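Local coordinates for protein YECBM32 (Yersinia enterocolitica, PDB 2JDA) that binds polygalacturonic acid, the pectin backbone of plant cell walls, as a calcium-containing periplasmic carbohydrate-binding module, at residues I59-F64 with L71-F76. Sequence-based numbering, arbitrary orientation.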
ATOM      1  N   ILE A  59       8.645  -0.414  -1.399  1.00 10.51           N
ATOM      2  CA  ILE A  59       7.299  -0.943  -1.217  1.00 10.98           C
ATOM      3  C   ILE A  59       6.834  -1.462  -2.571  1.00 11.37           C
ATOM      4  O   ILE A  59       6.853  -0.742  -3.561  1.00 12.58           O
ATOM      5  CB  ILE A  59       6.359   0.142  -0.686  1.00 13.05           C
ATOM      6  CG1 ILE A  59       6.775   0.603   0.710  1.00 13.32           C
ATOM      7  CG2 ILE A  59       4.924  -0.359  -0.727  1.00 14.56           C
ATOM      8  CD1 ILE A  59       6.256   2.004   1.138  1.00 15.40           C
ATOM      9  N   LEU A  60       6.378  -2.704  -2.590  1.00 10.91           N
ATOM     10  CA  LEU A  60       5.685  -3.293  -3.731  1.00 11.46           C
ATOM     11  C   LEU A  60       4.184  -3.028  -3.549  1.00 11.56           C
ATOM     12  O   LEU A  60       3.628  -3.381  -2.521  1.00 11.51           O
ATOM     13  CB  LEU A  60       5.951  -4.797  -3.795  1.00 12.29           C
ATOM     14  CG  LEU A  60       5.075  -5.564  -4.818  1.00 15.59           C
ATOM     15  CD1 LEU A  60       5.455  -5.267  -6.238  1.00 15.89           C
ATOM     16  CD2 LEU A  60       5.143  -7.065  -4.570  1.00 19.44           C
ATOM     17  N   ILE A  61       3.547  -2.432  -4.535  1.00 11.00           N
ATOM     18  CA  ILE A  61       2.110  -2.202  -4.551  1.00 11.20           C
ATOM     19  C   ILE A  61       1.504  -2.834  -5.794  1.00 12.28           C
ATOM     20  O   ILE A  61       1.992  -2.672  -6.907  1.00 12.48           O
ATOM     21  CB  ILE A  61       1.749  -0.702  -4.368  1.00 12.24           C
ATOM     22  CG1 ILE A  61       0.243  -0.570  -4.188  1.00 14.26           C
ATOM     23  CG2 ILE A  61       2.281   0.174  -5.505  1.00 13.74           C
ATOM     24  CD1 ILE A  61      -0.205   0.822  -3.796  1.00 13.55           C
ATOM     25  N   VAL A  62       0.442  -3.608  -5.561  1.00 12.00           N
ATOM     26  CA  VAL A  62      -0.283  -4.333  -6.601  1.00 11.91           C
ATOM     27  C   VAL A  62      -1.747  -3.870  -6.525  1.00 11.95           C
ATOM     28  O   VAL A  62      -2.565  -4.487  -5.849  1.00 12.50           O
ATOM     29  CB  VAL A  62      -0.122  -5.847  -6.421  1.00 12.77           C
ATOM     30  CG1 VAL A  62      -0.779  -6.584  -7.616  1.00 13.51           C
ATOM     31  CG2 VAL A  62       1.358  -6.249  -6.230  1.00 14.35           C
ATOM     32  N   PRO A  63      -2.074  -2.772  -7.171  1.00 11.20           N
ATOM     33  CA  PRO A  63      -3.435  -2.258  -7.103  1.00 11.63           C
ATOM     34  C   PRO A  63      -4.390  -3.117  -7.934  1.00 11.70           C
ATOM     35  O   PRO A  63      -3.984  -3.732  -8.918  1.00 14.06           O
ATOM     36  CB  PRO A  63      -3.298  -0.822  -7.613  1.00 13.82           C
ATOM     37  CG  PRO A  63      -2.141  -0.876  -8.549  1.00 12.19           C
ATOM     38  CD  PRO A  63      -1.196  -1.865  -7.953  1.00 13.05           C
ATOM     39  N   PHE A  64      -5.659  -3.091  -7.580  1.00 11.70           N
ATOM     40  CA  PHE A  64      -6.713  -3.819  -8.295  1.00 11.25           C
ATOM     41  C   PHE A  64      -7.031  -3.188  -9.632  1.00 12.25           C
ATOM     42  O   PHE A  64      -7.141  -1.961  -9.738  1.00 12.70           O
ATOM     43  CB  PHE A  64      -7.963  -3.771  -7.402  1.00 12.77           C
ATOM     44  CG  PHE A  64      -9.165  -4.514  -7.935  1.00 13.25           C
ATOM     45  CD1 PHE A  64      -9.129  -5.879  -8.167  1.00 14.34           C
ATOM     46  CD2 PHE A  64     -10.357  -3.822  -8.147  1.00 15.38           C
ATOM     47  CE1 PHE A  64     -10.274  -6.547  -8.637  1.00 14.45           C
ATOM     48  CE2 PHE A  64     -11.493  -4.497  -8.618  1.00 16.78           C
ATOM     49  CZ  PHE A  64     -11.421  -5.843  -8.849  1.00 15.82           C
ATOM     50  N   LEU A  71      -4.918   4.504  -8.821  1.00 12.40           N
ATOM     51  CA  LEU A  71      -5.189   4.780  -7.416  1.00 11.21           C
ATOM     52  C   LEU A  71      -4.392   5.994  -6.986  1.00 11.24           C
ATOM     53  O   LEU A  71      -3.175   6.061  -7.242  1.00 11.53           O
ATOM     54  CB  LEU A  71      -4.768   3.565  -6.581  1.00 12.26           C
ATOM     55  CG  LEU A  71      -4.909   3.691  -5.070  1.00 12.25           C
ATOM     56  CD1 LEU A  71      -6.334   3.726  -4.666  1.00 13.51           C
ATOM     57  CD2 LEU A  71      -4.185   2.530  -4.438  1.00 15.03           C
ATOM     58  N   LYS A  72      -5.059   6.913  -6.320  1.00 11.56           N
ATOM     59  CA  LYS A  72      -4.450   8.089  -5.753  1.00 12.14           C
ATOM     60  C   LYS A  72      -4.151   7.783  -4.299  1.00 10.32           C
ATOM     61  O   LYS A  72      -5.046   7.316  -3.571  1.00 10.76           O
ATOM     62  CB  LYS A  72      -5.384   9.273  -5.842  1.00 13.30           C
ATOM     63  CG  LYS A  72      -5.862   9.568  -7.213  1.00 20.40           C
ATOM     64  CD  LYS A  72      -6.863  10.724  -7.223  1.00 25.45           C
ATOM     65  CE  LYS A  72      -7.896  10.634  -8.353  1.00 28.07           C
ATOM     66  NZ  LYS A  72      -9.198  11.018  -7.690  1.00 32.93           N
ATOM     67  N   PHE A  73      -2.926   8.046  -3.839  1.00 10.66           N
ATOM     68  CA  PHE A  73      -2.536   7.734  -2.488  1.00  9.90           C
ATOM     69  C   PHE A  73      -1.315   8.469  -2.019  1.00 10.31           C
ATOM     70  O   PHE A  73      -0.577   9.030  -2.820  1.00 10.93           O
ATOM     71  CB  PHE A  73      -2.316   6.211  -2.340  1.00 11.29           C
ATOM     72  CG  PHE A  73      -1.098   5.664  -3.071  1.00 11.27           C
ATOM     73  CD1 PHE A  73       0.023   5.214  -2.364  1.00 14.89           C
ATOM     74  CD2 PHE A  73      -1.041   5.600  -4.449  1.00 12.46           C
ATOM     75  CE1 PHE A  73       1.107   4.765  -3.027  1.00 16.06           C
ATOM     76  CE2 PHE A  73       0.076   5.152  -5.108  1.00 11.70           C
ATOM     77  CZ  PHE A  73       1.149   4.695  -4.365  1.00 15.53           C
ATOM     78  N   SER A  74      -1.109   8.421  -0.704  1.00 10.18           N
ATOM     79  CA  SER A  74       0.050   8.935  -0.003  1.00 10.14           C
ATOM     80  C   SER A  74       0.611   7.868   0.914  1.00 10.44           C
ATOM     81  O   SER A  74      -0.130   7.010   1.349  1.00 10.64           O
ATOM     82  CB  SER A  74      -0.297  10.205   0.808  1.00 11.05           C
ATOM     83  OG  SER A  74      -0.765  11.219  -0.052  1.00 11.27           O
ATOM     84  N   ILE A  75       1.913   7.909   1.181  1.00  9.86           N
ATOM     85  CA  ILE A  75       2.563   6.912   2.054  1.00 10.41           C
ATOM     86  C   ILE A  75       3.287   7.601   3.156  1.00 10.04           C
ATOM     87  O   ILE A  75       4.028   8.559   2.906  1.00 10.36           O
ATOM     88  CB  ILE A  75       3.606   6.048   1.326  1.00 12.14           C
ATOM     89  CG1 ILE A  75       3.060   5.463   0.057  1.00 13.81           C
ATOM     90  CG2 ILE A  75       4.098   4.932   2.214  1.00 14.88           C
ATOM     91  CD1 ILE A  75       4.116   4.831  -0.821  1.00 15.92           C
ATOM     92  N   PHE A  76       3.084   7.103   4.372  1.00  9.85           N
ATOM     93  CA  PHE A  76       3.648   7.640   5.597  1.00 10.14           C
ATOM     94  C   PHE A  76       4.343   6.538   6.381  1.00  9.97           C
ATOM     95  O   PHE A  76       3.997   5.353   6.242  1.00 10.30           O
ATOM     96  CB  PHE A  76       2.583   8.305   6.490  1.00  9.95           C
ATOM     97  CG  PHE A  76       1.907   9.446   5.836  1.00 10.69           C
ATOM     98  CD1 PHE A  76       2.397  10.738   5.987  1.00 11.68           C
ATOM     99  CD2 PHE A  76       0.817   9.241   5.003  1.00 11.97           C
ATOM    100  CE1 PHE A  76       1.756  11.808   5.331  1.00 12.33           C
ATOM    101  CE2 PHE A  76       0.196  10.288   4.363  1.00 12.56           C
ATOM    102  CZ  PHE A  76       0.707  11.570   4.515  1.00 12.60           C
TER
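Ile61 and Phe73 meet with the isoleucine tip over one face of the phenyl ring: Ile61 CD1 lies 4.1 Å from Phe73 CZ, displaced from the ring centre toward its rim. With CG1 anti to the backbone N (chi1 -172°) and the chain extended beyond it, Ile61 sends this methyl far enough to graze Leu71 as well, CD1 to Leu71 CD2 measuring 4.4 Å. Ile59 and Ile75 approach tip to tip. Here Ile59 CD1 sits 3.8 Å from Ile75 CG2 and 4.1 Å from Ile75 CD1, falling against both branches of its partner.

No hydrogen bond joins the two segments, whose axes stay 10.2 Å apart at their closest and run roughly antiparallel, at 148°. The backbone bonds of 59-62 go instead to neighbours in their own sheet, among them Leu103 and Ala132. Leu115 and Leu91, from the two strands flanking 71-78, also pack on Phe73, while Ile131 and Ile133 border Ile59.

All five touching residues are buried near the centre of the chain, where apolar side chains from two facing sheets fill the interior, as in the beta-sandwich of F5/8 type C domains and family 32 carbohydrate-binding modules.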